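Local structure of putative gamma-glutamylcyclotransferase PH0828 (Pyrococcus horikoshii, 1V30) at residues A[38-43]-A[95-100]. The protein is a putative gamma-glutamylcyclotransferase, probably an acyltransferase that acts on gamma-glutamyl groups. Sequence-based numbering, arbitrary orientation.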
# COMPACT_ATOMS: atom_id res chain seq x y z
N GLU A 38 6.00 -11.01 -0.88
CA GLU A 38 7.41 -11.26 -1.18
C GLU A 38 7.77 -10.65 -2.53
O GLU A 38 6.94 -10.57 -3.42
CB GLU A 38 7.68 -12.77 -1.20
CG GLU A 38 7.65 -13.43 0.17
CD GLU A 38 8.85 -13.06 1.02
OE1 GLU A 38 8.83 -13.35 2.24
OE2 GLU A 38 9.82 -12.49 0.48
N GLY A 39 9.02 -10.21 -2.66
CA GLY A 39 9.47 -9.64 -3.92
C GLY A 39 9.25 -8.15 -4.11
O GLY A 39 9.27 -7.66 -5.24
N TYR A 40 9.04 -7.42 -3.01
CA TYR A 40 8.83 -5.98 -3.10
C TYR A 40 9.61 -5.20 -2.05
O TYR A 40 9.83 -5.68 -0.94
CB TYR A 40 7.34 -5.63 -2.95
CG TYR A 40 6.55 -5.73 -4.24
CD1 TYR A 40 5.93 -6.92 -4.61
CD2 TYR A 40 6.44 -4.63 -5.08
CE1 TYR A 40 5.23 -7.02 -5.81
CE2 TYR A 40 5.74 -4.72 -6.28
CZ TYR A 40 5.13 -5.91 -6.64
OH TYR A 40 4.45 -5.98 -7.84
N GLN A 41 10.03 -4.00 -2.43
CA GLN A 41 10.75 -3.11 -1.54
C GLN A 41 9.90 -1.85 -1.39
O GLN A 41 9.14 -1.50 -2.29
CB GLN A 41 12.11 -2.75 -2.12
CG GLN A 41 13.00 -3.94 -2.40
CD GLN A 41 14.38 -3.53 -2.82
OE1 GLN A 41 14.56 -2.55 -3.55
NE2 GLN A 41 15.39 -4.27 -2.37
N LEU A 42 10.06 -1.18 -0.25
CA LEU A 42 9.29 0.03 0.03
C LEU A 42 10.20 1.23 0.22
O LEU A 42 11.15 1.18 1.00
CB LEU A 42 8.46 -0.18 1.30
CG LEU A 42 7.60 0.99 1.79
CD1 LEU A 42 6.55 1.35 0.75
CD2 LEU A 42 6.92 0.61 3.11
N TYR A 43 9.89 2.31 -0.50
CA TYR A 43 10.65 3.56 -0.41
C TYR A 43 9.68 4.68 -0.06
O TYR A 43 8.48 4.57 -0.31
CB TYR A 43 11.33 3.88 -1.75
CG TYR A 43 12.42 2.92 -2.13
CD1 TYR A 43 12.12 1.66 -2.64
CD2 TYR A 43 13.76 3.25 -1.93
CE1 TYR A 43 13.13 0.76 -2.95
CE2 TYR A 43 14.78 2.35 -2.24
CZ TYR A 43 14.45 1.11 -2.75
OH TYR A 43 15.45 0.20 -3.04
N LEU A 95 -2.66 -4.54 -6.48
CA LEU A 95 -1.76 -3.67 -5.75
C LEU A 95 -1.28 -2.60 -6.72
O LEU A 95 -1.11 -2.87 -7.91
CB LEU A 95 -0.59 -4.48 -5.21
CG LEU A 95 0.56 -3.74 -4.51
CD1 LEU A 95 1.08 -4.59 -3.36
CD2 LEU A 95 1.67 -3.44 -5.51
N TRP A 96 -1.10 -1.38 -6.22
CA TRP A 96 -0.64 -0.27 -7.04
C TRP A 96 0.87 -0.16 -6.91
O TRP A 96 1.39 0.33 -5.92
CB TRP A 96 -1.31 1.02 -6.59
CG TRP A 96 -2.73 1.14 -7.07
CD1 TRP A 96 -3.15 1.62 -8.27
CD2 TRP A 96 -3.91 0.76 -6.35
NE1 TRP A 96 -4.53 1.56 -8.35
CE2 TRP A 96 -5.02 1.03 -7.19
CE3 TRP A 96 -4.15 0.20 -5.08
CZ2 TRP A 96 -6.34 0.78 -6.79
CZ3 TRP A 96 -5.46 -0.05 -4.69
CH2 TRP A 96 -6.54 0.24 -5.54
N GLU A 97 1.55 -0.63 -7.95
CA GLU A 97 3.00 -0.63 -8.01
C GLU A 97 3.54 0.67 -8.60
O GLU A 97 3.06 1.14 -9.63
CB GLU A 97 3.45 -1.82 -8.87
CG GLU A 97 4.91 -1.83 -9.26
CD GLU A 97 5.22 -3.00 -10.16
OE1 GLU A 97 5.19 -4.14 -9.66
OE2 GLU A 97 5.47 -2.78 -11.37
N TRP A 98 4.54 1.26 -7.94
CA TRP A 98 5.11 2.49 -8.45
C TRP A 98 5.74 2.15 -9.81
O TRP A 98 6.51 1.20 -9.92
CB TRP A 98 6.15 3.04 -7.47
CG TRP A 98 6.82 4.29 -7.94
CD1 TRP A 98 8.16 4.46 -8.17
CD2 TRP A 98 6.21 5.56 -8.22
NE1 TRP A 98 8.41 5.75 -8.57
CE2 TRP A 98 7.23 6.45 -8.61
CE3 TRP A 98 4.89 6.03 -8.18
CZ2 TRP A 98 6.98 7.78 -8.96
CZ3 TRP A 98 4.64 7.36 -8.52
CH2 TRP A 98 5.68 8.22 -8.91
N GLY A 99 5.42 2.95 -10.83
CA GLY A 99 5.91 2.67 -12.17
C GLY A 99 7.21 3.29 -12.65
O GLY A 99 7.51 3.24 -13.85
N SER A 100 7.99 3.87 -11.74
CA SER A 100 9.26 4.47 -12.11
C SER A 100 10.30 4.14 -11.05
O SER A 100 10.04 3.32 -10.18
CB SER A 100 9.11 5.99 -12.22
OG SER A 100 8.20 6.34 -13.25
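A buried side-chain contact, one hydrogen bond plus a small apolar touch, joins Tyr40 of strand 40-44 to Glu97 and Leu95 of strand 93-98, which belong to two different antiparallel sheets. No backbone pairing joins the segments: the nearest CA atoms, those of Tyr40 and Glu97, stand 9.3 Å apart, and the buried surface totals 128 Å². The polar part is one hydrogen bond, given by Tyr40 OH to Glu97 OE1 over 2.7 Å and meeting that oxygen nearly along its C-O axis. Glu97 OE1 lies at the ring edge, near the ring plane. The two side chains cross at about a right angle, with ring and carboxylate planes 47° apart. With chi1 at 169° the Glu97 chain leaves the backbone trans to N and stays stretched through CD, which carries the carboxylate to the hydroxyl. The same OE1 forms a salt bridge with Lys52, so phenol and ammonium share one acceptor and probably stabilise its negative charge. The apolar part is a single longer approach, Leu95 CD2 to Tyr40 CE2 at 4.3 Å, oblique to the ring. Val84 touches all three residues, while Leu57 packs on Tyr40 and Leu95. Leu95 also lies about 4 Å, side chain to side chain, from Tyr13, a substrate-binding residue by similarity, placing this inter-sheet contact beside the probable substrate pocket of the gamma-glutamylcyclotransferase (AIG2-like) fold.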